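Local coordinates for SVP1-like protein 2 (PDB 4V16) that probably binds phosphoinositides such as phosphatidylinositol 3,5-bisphosphate through a beta-propeller, and so associates with membranes, at residues 16-21 with 30-35; 184-189 with 227-232; 112-117 with 131-136; 236-241 with 248-253. One frame throughout, in Å; residues are numbered along the deposited sequence.

Interaction 1 of 4, residues 16-21 with 30-35; sequences PIVDYE and IVSTPK
D19, Y20 and E21 pair with S32, V31 and I30 in antiparallel fashion, the directions of strands 19-21 and 30-32 differing by 174°. E21 and I30 make a hydrogen-bonded pair, with I30 N giving to E21 O at 3.0 Å and E21 N to I30 O; Y20 and V31 follow as a non-hydrogen-bonded pair. At S32 the pairing slips, because V18 and D19 both face this one residue: a classic beta bulge. V18 N reaches S32 O at 2.7 Å, and S32 N reaches D19 O. S32 OG lies between its own backbone N and carbonyl carbon (chi1 65°), which turns it to the bulge, where D19 N makes a weak bond to it at 3.2 Å. The same hydroxyl bonds to G57 O. V18 flanks it, with CB 3.6 Å from S32 OG and CG2 against P34 CD. Past the bulge the rings of P16 and P34 cross obliquely and meet CD to CD at 3.8 Å.

On the face opposite D19 and S32, Y20 CB touches V31 CG1 at 3.8 Å, while the phenol leads away to a hydrogen bond with D283 and a cation-pi contact with K285. D19 forms a salt bridge with R60, and E21 one with K285. This hairpin of one propeller blade therefore rests mainly on backbone bonds, and its acidic side chains serve ionic links to strands 59-61 and 285-288 of two other blades.

Interaction 2 of 4, residues 184-189 with 227-232; sequences MVRLNR and IIDMRW
R186 reaches from strand 184-187 to strand 227-232, two strands whose directions differ by 14° and whose axes come no closer than 7.1 Å, so side chains rather than paired backbones make the contact. R186 CB lies near W232 NE1, and CG rests against M230 CB at 3.7 Å. A bend at chi2 (-65°) lays CD against M230 O, to which NE makes a weak bond at 3.1 Å. At the tip, NH2 forms a salt bridge to D229 OD1 at 2.6 Å, the guanidinium and carboxylate planes being 62° apart. NH1 turns back to V185 O at 2.9 Å, in the guanidinium plane, and M184 CE lies over one face near the rim. R231 brings a like charge close to R186; D229, beside both, probably offsets the repulsion, and R231 NE is itself held by I286 O.

W232 NE1 gives a hydrogen bond to R186 O at 3.0 Å, from above the carbonyl plane. N188 CB sits over the face of the five-membered ring, 3.8 Å from its centroid. A leucine in place of W232 lacks the indole N-H and would probably leave R186 O without this donor and open a gap beside N188.

Strands 182-187 and 227-232 begin consecutive propeller blades, and the centre of the contact lies about 6 Å from the centre of the chain. E139 of strand 138-141 touches R186, while D229 bonds to I286 of strand 285-288.

Interaction 3 of 4, residues 112-117 with 131-136; sequences QGDVIS and DIKFGG
I116 and F134 cross at about a right angle, with I116 CG1 over the centre of one face of the ring. This carbon is 3.7 Å from the F134 ring centroid, only 12° off the normal, which defines a CH-pi contact. G136 N lies over the opposite face toward the rim, and V115 N meets the edge in plane, so the ring is sandwiched between I116 and the G136 backbone. The F134 chi1 of 77° puts the ring between its own backbone N and carbonyl carbon, back over strand 115-117. F134 N also bonds to D114 O at 3.3 Å, next to the hydrogen-bonded pair I116 and I132, where I116 N reaches I132 O at 2.7 Å.

D114 lies aslant K133: D114 OD2 is 3.4 Å from K133 CD, while NZ stays at 4.0 Å from that oxygen, beyond a salt bridge. V115 and D131 are roughly perpendicular, with V115 CG1 beside D131 OD2. S117 OG donates to D131 OD2 at 3.1 Å from above the carboxylate plane, and receives Q112 NE2, in the plane of its amide, at 2.9 Å. K127 forms a salt bridge with D131.

A type II' turn from Q112 to V115, with G113 at positive phi, joins strand 107-112 to strand 115-120. The short strand 132-133 is one of the two edge strands of this propeller blade, and Y147 of strand 144-148, in the next blade, packs against I116, I132 and F134.

Interaction 4 of 4, residues 236-241 with 248-253; sequences GSKLAV and LHVFEV
V241 and F251 meet through their first torsions: F251 CG stands anti to its carbonyl carbon (chi1 -56°), and V241 CG2 likewise stands anti to its own, with CG1 anti to N (chi1 -178°). The ring thereby comes edge-on to the valine, F251 CE2 touching V241 CG2 at 3.5 Å while V241 CB lies in the ring plane. The same edge passes L239 O, which is 3.5 Å from F251 CD2. An alanine at F251 removes the ring, and would probably open a gap beside V241 and leave F218, whose ring meets it from strand 214-219, without its partner.

Beneath these side chains the strands pair antiparallel. L239 and F251 exchange two hydrogen bonds, F251 N reaching L239 O at 2.9 Å; V241 and H249 do the same, with V241 N to H249 O at 2.9 Å. V253 N closes the series on S237 O at 2.8 Å, and the V253 side chain lies beside S237. On the other face K238 and E252 stand side by side, but K238 NZ and E252 OE2 are 4.8 Å apart, too far for a salt bridge.

This hairpin supplies the two middle strands of its propeller blade. Strand 227-232 pairs along 238-243, and strand 271-274 along 247-252. W232 touches L239 and V253, whereas A240 lies on I286 and W288 of strand 285-288, and L248 and V250 on L320 of strand 317-327.

Interactions 1, 3 and 4 each join consecutive antiparallel strands within one sheet, whereas interaction 2 bridges two sheets. Interaction 2 lies nearest the chain centre and is the contact built round a salt-bridge network; interaction 4 is the most buried and is largely backbone bonding with apolar cover. Interactions 1 and 3, each with exposed residues, mix backbone pairing with polar side chains. Interactions 2 and 4 hold the same sheet: strands 227-232 and 238-243 are neighbours, R231 O probably bonding to A240 N. Interactions 1 and 2 touch through a long, weak E21-R231 ion pair, while 3 and 4 lie on opposite sides of the chain's centre, their own centres about 29 Å apart.

Interaction 1 of 4, residues 16-21 with 30-35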
# COMPACT_ATOMS: atom_id res chain seq x y z
N PRO A 16 -20.26 1.39 -7.31
CA PRO A 16 -18.99 2.12 -7.16
C PRO A 16 -18.05 1.44 -6.17
O PRO A 16 -18.52 0.79 -5.24
CB PRO A 16 -19.44 3.48 -6.64
CG PRO A 16 -20.66 3.17 -5.84
CD PRO A 16 -21.34 2.02 -6.54
N ILE A 17 -16.75 1.59 -6.38
CA ILE A 17 -15.77 1.06 -5.44
C ILE A 17 -15.57 2.05 -4.29
O ILE A 17 -15.15 3.19 -4.49
CB ILE A 17 -14.42 0.78 -6.13
CG1 ILE A 17 -14.53 -0.50 -6.96
CG2 ILE A 17 -13.29 0.64 -5.09
CD1 ILE A 17 -13.29 -0.85 -7.77
N VAL A 18 -15.89 1.60 -3.08
CA VAL A 18 -15.74 2.41 -1.88
C VAL A 18 -14.29 2.42 -1.42
O VAL A 18 -13.71 3.48 -1.18
CB VAL A 18 -16.64 1.88 -0.74
CG1 VAL A 18 -16.37 2.63 0.57
CG2 VAL A 18 -18.11 1.99 -1.12
N ASP A 19 -13.71 1.23 -1.29
CA ASP A 19 -12.30 1.09 -0.97
C ASP A 19 -11.73 -0.14 -1.66
O ASP A 19 -12.46 -1.06 -2.02
CB ASP A 19 -12.09 0.98 0.55
CG ASP A 19 -10.63 1.14 0.95
OD1 ASP A 19 -9.95 2.03 0.40
OD2 ASP A 19 -10.16 0.36 1.81
N TYR A 20 -10.42 -0.14 -1.86
CA TYR A 20 -9.73 -1.26 -2.49
C TYR A 20 -8.30 -1.34 -1.98
O TYR A 20 -7.71 -0.33 -1.62
CB TYR A 20 -9.75 -1.12 -4.01
CG TYR A 20 -8.94 0.05 -4.53
CD1 TYR A 20 -9.32 1.36 -4.25
CD2 TYR A 20 -7.81 -0.15 -5.32
CE1 TYR A 20 -8.59 2.43 -4.72
CE2 TYR A 20 -7.08 0.92 -5.79
CZ TYR A 20 -7.47 2.21 -5.49
OH TYR A 20 -6.74 3.28 -5.96
N GLU A 21 -7.75 -2.55 -1.94
CA GLU A 21 -6.39 -2.75 -1.47
C GLU A 21 -5.88 -4.15 -1.84
O GLU A 21 -6.67 -5.08 -1.96
CB GLU A 21 -6.32 -2.55 0.05
CG GLU A 21 -4.91 -2.57 0.63
CD GLU A 21 -4.01 -1.50 0.04
OE1 GLU A 21 -4.02 -0.37 0.57
OE2 GLU A 21 -3.31 -1.80 -0.95
N ILE A 30 -8.81 -6.98 -2.87
CA ILE A 30 -10.08 -6.95 -2.16
C ILE A 30 -10.68 -5.56 -2.26
O ILE A 30 -9.99 -4.56 -2.07
CB ILE A 30 -9.91 -7.37 -0.68
CG1 ILE A 30 -11.27 -7.42 0.02
CG2 ILE A 30 -8.96 -6.42 0.05
CD1 ILE A 30 -11.25 -8.23 1.30
N VAL A 31 -11.97 -5.51 -2.59
CA VAL A 31 -12.68 -4.24 -2.77
C VAL A 31 -13.99 -4.26 -2.01
O VAL A 31 -14.54 -5.33 -1.74
CB VAL A 31 -12.96 -3.96 -4.27
CG1 VAL A 31 -11.71 -4.15 -5.11
CG2 VAL A 31 -14.09 -4.84 -4.80
N SER A 32 -14.49 -3.08 -1.67
CA SER A 32 -15.78 -2.95 -1.01
C SER A 32 -16.69 -2.02 -1.81
O SER A 32 -16.26 -0.98 -2.31
CB SER A 32 -15.62 -2.43 0.42
OG SER A 32 -15.09 -1.11 0.42
N THR A 33 -17.95 -2.42 -1.93
CA THR A 33 -18.97 -1.60 -2.57
C THR A 33 -20.03 -1.28 -1.52
O THR A 33 -19.97 -1.79 -0.40
CB THR A 33 -19.61 -2.31 -3.78
OG1 THR A 33 -20.36 -3.45 -3.33
CG2 THR A 33 -18.53 -2.77 -4.75
N PRO A 34 -21.00 -0.42 -1.87
CA PRO A 34 -22.07 -0.14 -0.90
C PRO A 34 -22.92 -1.37 -0.60
O PRO A 34 -23.54 -1.45 0.47
CB PRO A 34 -22.90 0.94 -1.60
CG PRO A 34 -21.99 1.54 -2.61
CD PRO A 34 -21.10 0.43 -3.06
N LYS A 35 -22.95 -2.32 -1.53
CA LYS A 35 -23.80 -3.50 -1.41
C LYS A 35 -23.04 -4.74 -0.95
O LYS A 35 -23.63 -5.66 -0.37
CB LYS A 35 -24.49 -3.77 -2.74

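Interaction 2 of 4, residues 184-189 with 227-232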
# COMPACT_ATOMS: atom_id res chain seq x y z
N MET A 184 4.33 9.77 1.56
CA MET A 184 4.06 8.35 1.77
C MET A 184 5.33 7.55 1.94
O MET A 184 6.44 8.06 1.80
CB MET A 184 3.24 7.78 0.61
CG MET A 184 3.91 7.86 -0.74
SD MET A 184 2.93 7.01 -2.01
CE MET A 184 3.19 5.30 -1.55
N VAL A 185 5.15 6.27 2.25
CA VAL A 185 6.23 5.38 2.64
C VAL A 185 5.92 3.97 2.15
O VAL A 185 4.76 3.56 2.10
CB VAL A 185 6.41 5.40 4.18
CG1 VAL A 185 6.98 4.08 4.69
CG2 VAL A 185 7.29 6.58 4.59
N ARG A 186 6.97 3.23 1.78
CA ARG A 186 6.80 1.86 1.29
C ARG A 186 7.96 0.96 1.70
O ARG A 186 9.10 1.18 1.32
CB ARG A 186 6.67 1.85 -0.23
CG ARG A 186 5.29 2.20 -0.76
CD ARG A 186 4.24 1.17 -0.35
NE ARG A 186 2.95 1.45 -0.97
CZ ARG A 186 2.08 2.34 -0.52
NH1 ARG A 186 2.35 3.06 0.57
NH2 ARG A 186 0.93 2.53 -1.15
N LEU A 187 7.64 -0.07 2.48
CA LEU A 187 8.59 -1.11 2.82
C LEU A 187 8.71 -2.10 1.66
O LEU A 187 7.72 -2.39 0.99
CB LEU A 187 8.16 -1.84 4.09
CG LEU A 187 8.43 -1.14 5.42
CD1 LEU A 187 7.48 -1.65 6.49
CD2 LEU A 187 9.88 -1.37 5.83
N ASN A 188 9.91 -2.62 1.44
CA ASN A 188 10.09 -3.68 0.45
C ASN A 188 9.51 -4.98 0.98
O ASN A 188 8.94 -5.02 2.07
CB ASN A 188 11.57 -3.84 0.08
CG ASN A 188 12.44 -4.13 1.28
OD1 ASN A 188 11.97 -4.17 2.42
ND2 ASN A 188 13.73 -4.33 1.04
N ARG A 189 9.65 -6.06 0.21
CA ARG A 189 9.05 -7.33 0.57
C ARG A 189 9.69 -7.93 1.82
O ARG A 189 8.98 -8.39 2.72
CB ARG A 189 9.16 -8.31 -0.60
CG ARG A 189 8.32 -7.91 -1.81
CD ARG A 189 6.84 -8.20 -1.57
NE ARG A 189 6.39 -9.39 -2.29
CZ ARG A 189 5.88 -9.39 -3.52
NH1 ARG A 189 5.73 -8.26 -4.20
NH2 ARG A 189 5.50 -10.54 -4.08
N ILE A 227 2.64 12.23 -5.67
CA ILE A 227 2.85 10.82 -5.99
C ILE A 227 1.67 9.97 -5.53
O ILE A 227 1.30 9.99 -4.35
CB ILE A 227 4.16 10.32 -5.37
CG1 ILE A 227 5.35 10.97 -6.09
CG2 ILE A 227 4.27 8.80 -5.45
CD1 ILE A 227 6.64 10.91 -5.32
N ILE A 228 1.10 9.22 -6.46
CA ILE A 228 -0.12 8.47 -6.20
C ILE A 228 0.16 7.14 -5.52
O ILE A 228 -0.56 6.74 -4.60
CB ILE A 228 -0.90 8.19 -7.51
CG1 ILE A 228 -1.10 9.49 -8.29
CG2 ILE A 228 -2.23 7.53 -7.21
CD1 ILE A 228 -1.83 10.58 -7.53
N ASP A 229 1.19 6.43 -5.97
CA ASP A 229 1.55 5.16 -5.35
C ASP A 229 2.98 4.72 -5.67
O ASP A 229 3.54 5.08 -6.70
CB ASP A 229 0.57 4.06 -5.79
CG ASP A 229 0.64 2.83 -4.90
OD1 ASP A 229 0.91 2.98 -3.69
OD2 ASP A 229 0.42 1.72 -5.41
N MET A 230 3.55 3.94 -4.76
CA MET A 230 4.84 3.28 -4.94
C MET A 230 4.69 1.79 -4.65
O MET A 230 3.79 1.38 -3.93
CB MET A 230 5.90 3.87 -4.02
CG MET A 230 6.30 5.29 -4.32
SD MET A 230 7.43 5.90 -3.05
CE MET A 230 8.09 7.34 -3.87
N ARG A 231 5.59 0.99 -5.21
CA ARG A 231 5.59 -0.44 -4.91
C ARG A 231 6.89 -1.11 -5.34
O ARG A 231 7.33 -0.96 -6.48
CB ARG A 231 4.40 -1.12 -5.59
CG ARG A 231 3.90 -2.34 -4.86
CD ARG A 231 3.20 -1.98 -3.55
NE ARG A 231 1.80 -1.58 -3.75
CZ ARG A 231 0.99 -1.19 -2.78
NH1 ARG A 231 1.42 -1.12 -1.52
NH2 ARG A 231 -0.26 -0.85 -3.05
N TRP A 232 7.50 -1.84 -4.42
CA TRP A 232 8.72 -2.59 -4.70
C TRP A 232 8.44 -3.85 -5.49
O TRP A 232 7.40 -4.49 -5.31
CB TRP A 232 9.43 -2.96 -3.39
CG TRP A 232 9.97 -1.80 -2.62
CD1 TRP A 232 9.28 -1.00 -1.75
CD2 TRP A 232 11.31 -1.31 -2.63
NE1 TRP A 232 10.11 -0.05 -1.22
CE2 TRP A 232 11.37 -0.21 -1.75
CE3 TRP A 232 12.48 -1.69 -3.30
CZ2 TRP A 232 12.54 0.50 -1.52
CZ3 TRP A 232 13.64 -0.98 -3.07
CH2 TRP A 232 13.66 0.11 -2.19

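Interaction 3 of 4, residues 112-117 with 131-136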
# COMPACT_ATOMS: atom_id res chain seq x y z
N GLN A 112 -6.23 5.49 13.19
CA GLN A 112 -7.48 6.23 13.39
C GLN A 112 -7.21 7.65 13.86
O GLN A 112 -6.77 7.88 14.98
CB GLN A 112 -8.38 5.50 14.40
CG GLN A 112 -7.68 5.00 15.65
CD GLN A 112 -8.65 4.39 16.65
OE1 GLN A 112 -9.87 4.50 16.50
NE2 GLN A 112 -8.11 3.76 17.69
N GLY A 113 -7.49 8.61 12.98
CA GLY A 113 -7.31 10.02 13.29
C GLY A 113 -5.85 10.41 13.41
O GLY A 113 -5.07 10.24 12.48
N ASP A 114 -5.49 10.95 14.58
CA ASP A 114 -4.16 11.48 14.81
C ASP A 114 -3.24 10.42 15.42
O ASP A 114 -2.12 10.72 15.84
CB ASP A 114 -4.25 12.70 15.74
CG ASP A 114 -2.98 13.53 15.76
OD1 ASP A 114 -2.19 13.45 14.79
OD2 ASP A 114 -2.77 14.26 16.75
N VAL A 115 -3.72 9.18 15.45
CA VAL A 115 -3.12 8.14 16.28
C VAL A 115 -2.99 6.79 15.57
O VAL A 115 -3.79 6.45 14.69
CB VAL A 115 -3.96 7.95 17.56
CG1 VAL A 115 -3.58 6.69 18.30
CG2 VAL A 115 -3.80 9.17 18.47
N ILE A 116 -1.97 6.02 15.96
CA ILE A 116 -1.80 4.64 15.51
C ILE A 116 -2.06 3.68 16.66
O ILE A 116 -1.38 3.73 17.69
CB ILE A 116 -0.37 4.39 14.96
CG1 ILE A 116 -0.11 5.27 13.74
CG2 ILE A 116 -0.19 2.91 14.60
CD1 ILE A 116 1.33 5.24 13.25
N SER A 117 -3.04 2.80 16.49
CA SER A 117 -3.38 1.79 17.49
C SER A 117 -2.90 0.41 17.06
O SER A 117 -2.93 0.09 15.87
CB SER A 117 -4.89 1.76 17.74
OG SER A 117 -5.37 3.04 18.12
N ASP A 131 -1.23 4.02 22.67
CA ASP A 131 -1.43 4.59 21.34
C ASP A 131 -0.32 5.57 20.94
O ASP A 131 0.11 6.39 21.75
CB ASP A 131 -2.78 5.28 21.29
CG ASP A 131 -3.92 4.32 20.97
OD1 ASP A 131 -3.71 3.09 21.06
OD2 ASP A 131 -5.03 4.80 20.65
N ILE A 132 0.12 5.46 19.69
CA ILE A 132 1.22 6.27 19.17
C ILE A 132 0.70 7.42 18.32
O ILE A 132 0.07 7.20 17.29
CB ILE A 132 2.20 5.42 18.32
CG1 ILE A 132 2.71 4.23 19.13
CG2 ILE A 132 3.36 6.28 17.83
CD1 ILE A 132 3.52 3.23 18.32
N LYS A 133 0.97 8.65 18.76
CA LYS A 133 0.58 9.83 18.01
C LYS A 133 1.62 10.08 16.92
O LYS A 133 2.82 9.96 17.16
CB LYS A 133 0.44 11.04 18.93
CG LYS A 133 -0.34 12.19 18.32
CD LYS A 133 -0.92 13.13 19.38
CE LYS A 133 -2.15 12.52 20.04
NZ LYS A 133 -2.99 13.55 20.72
N PHE A 134 1.16 10.43 15.72
CA PHE A 134 2.05 10.52 14.56
C PHE A 134 1.63 11.63 13.60
O PHE A 134 0.67 12.35 13.84
CB PHE A 134 2.08 9.17 13.82
CG PHE A 134 0.86 8.91 12.99
CD1 PHE A 134 -0.41 8.94 13.55
CD2 PHE A 134 0.98 8.61 11.64
CE1 PHE A 134 -1.53 8.69 12.78
CE2 PHE A 134 -0.14 8.37 10.87
CZ PHE A 134 -1.39 8.41 11.44
N GLY A 135 2.36 11.75 12.49
CA GLY A 135 2.25 12.89 11.60
C GLY A 135 1.23 12.80 10.48
O GLY A 135 0.95 13.80 9.82
N GLY A 136 0.70 11.60 10.24
CA GLY A 136 -0.37 11.42 9.27
C GLY A 136 -0.11 10.34 8.23
O GLY A 136 -1.03 9.92 7.53

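Interaction 4 of 4, residues 236-241 with 248-253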
# COMPACT_ATOMS: atom_id res chain seq x y z
N GLY A 236 12.80 -6.91 -4.76
CA GLY A 236 13.29 -5.69 -4.15
C GLY A 236 14.39 -5.01 -4.95
O GLY A 236 15.11 -4.16 -4.42
N SER A 237 14.51 -5.37 -6.22
CA SER A 237 15.53 -4.79 -7.09
C SER A 237 15.01 -3.55 -7.81
O SER A 237 15.80 -2.73 -8.28
CB SER A 237 16.00 -5.83 -8.12
OG SER A 237 14.96 -6.18 -9.01
N LYS A 238 13.69 -3.43 -7.90
CA LYS A 238 13.07 -2.32 -8.62
C LYS A 238 11.95 -1.67 -7.82
O LYS A 238 11.33 -2.30 -6.97
CB LYS A 238 12.53 -2.81 -9.97
CG LYS A 238 13.62 -3.03 -11.01
CD LYS A 238 13.38 -4.30 -11.81
CE LYS A 238 14.55 -4.60 -12.72
NZ LYS A 238 14.72 -6.07 -12.92
N LEU A 239 11.70 -0.40 -8.13
CA LEU A 239 10.66 0.38 -7.47
C LEU A 239 9.79 1.07 -8.51
O LEU A 239 10.26 1.92 -9.27
CB LEU A 239 11.29 1.41 -6.53
CG LEU A 239 10.33 2.29 -5.72
CD1 LEU A 239 9.57 1.45 -4.69
CD2 LEU A 239 11.08 3.42 -5.05
N ALA A 240 8.51 0.70 -8.55
CA ALA A 240 7.55 1.33 -9.45
C ALA A 240 6.93 2.57 -8.81
O ALA A 240 6.69 2.59 -7.60
CB ALA A 240 6.46 0.34 -9.84
N VAL A 241 6.69 3.60 -9.61
CA VAL A 241 6.13 4.86 -9.12
C VAL A 241 5.15 5.45 -10.12
O VAL A 241 5.40 5.42 -11.33
CB VAL A 241 7.24 5.89 -8.84
CG1 VAL A 241 6.66 7.18 -8.27
CG2 VAL A 241 8.28 5.32 -7.89
N LEU A 248 3.98 6.26 -15.39
CA LEU A 248 4.51 5.13 -14.63
C LEU A 248 6.03 5.10 -14.74
O LEU A 248 6.57 4.96 -15.84
CB LEU A 248 3.90 3.81 -15.13
CG LEU A 248 4.47 2.52 -14.54
CD1 LEU A 248 4.29 2.47 -13.03
CD2 LEU A 248 3.81 1.31 -15.19
N HIS A 249 6.70 5.24 -13.60
CA HIS A 249 8.16 5.16 -13.54
C HIS A 249 8.62 3.83 -12.96
O HIS A 249 7.88 3.19 -12.21
CB HIS A 249 8.73 6.30 -12.69
CG HIS A 249 8.39 7.67 -13.20
ND1 HIS A 249 9.20 8.36 -14.07
CD2 HIS A 249 7.33 8.47 -12.96
CE1 HIS A 249 8.65 9.53 -14.35
NE2 HIS A 249 7.51 9.63 -13.68
N VAL A 250 9.84 3.43 -13.30
CA VAL A 250 10.47 2.27 -12.69
C VAL A 250 11.94 2.58 -12.43
O VAL A 250 12.67 2.94 -13.35
CB VAL A 250 10.35 1.02 -13.58
CG1 VAL A 250 10.95 -0.19 -12.88
CG2 VAL A 250 8.89 0.76 -13.94
N PHE A 251 12.36 2.45 -11.18
CA PHE A 251 13.73 2.75 -10.79
C PHE A 251 14.48 1.48 -10.40
O PHE A 251 13.92 0.62 -9.72
CB PHE A 251 13.74 3.74 -9.62
CG PHE A 251 13.00 5.02 -9.90
CD1 PHE A 251 13.64 6.10 -10.47
CD2 PHE A 251 11.66 5.14 -9.58
CE1 PHE A 251 12.96 7.28 -10.73
CE2 PHE A 251 10.97 6.32 -9.83
CZ PHE A 251 11.63 7.39 -10.41
N GLU A 252 15.73 1.36 -10.84
CA GLU A 252 16.56 0.22 -10.49
C GLU A 252 17.35 0.53 -9.23
O GLU A 252 17.85 1.65 -9.06
CB GLU A 252 17.50 -0.16 -11.64
CG GLU A 252 18.01 -1.58 -11.56
CD GLU A 252 18.71 -2.03 -12.83
OE1 GLU A 252 19.38 -1.19 -13.47
OE2 GLU A 252 18.60 -3.22 -13.18
N VAL A 253 17.47 -0.45 -8.34
CA VAL A 253 17.96 -0.20 -6.99
C VAL A 253 19.45 -0.43 -6.67
O VAL A 253 19.96 0.28 -5.81
CB VAL A 253 17.12 -1.02 -5.99
CG1 VAL A 253 17.61 -0.83 -4.55
CG2 VAL A 253 15.66 -0.60 -6.08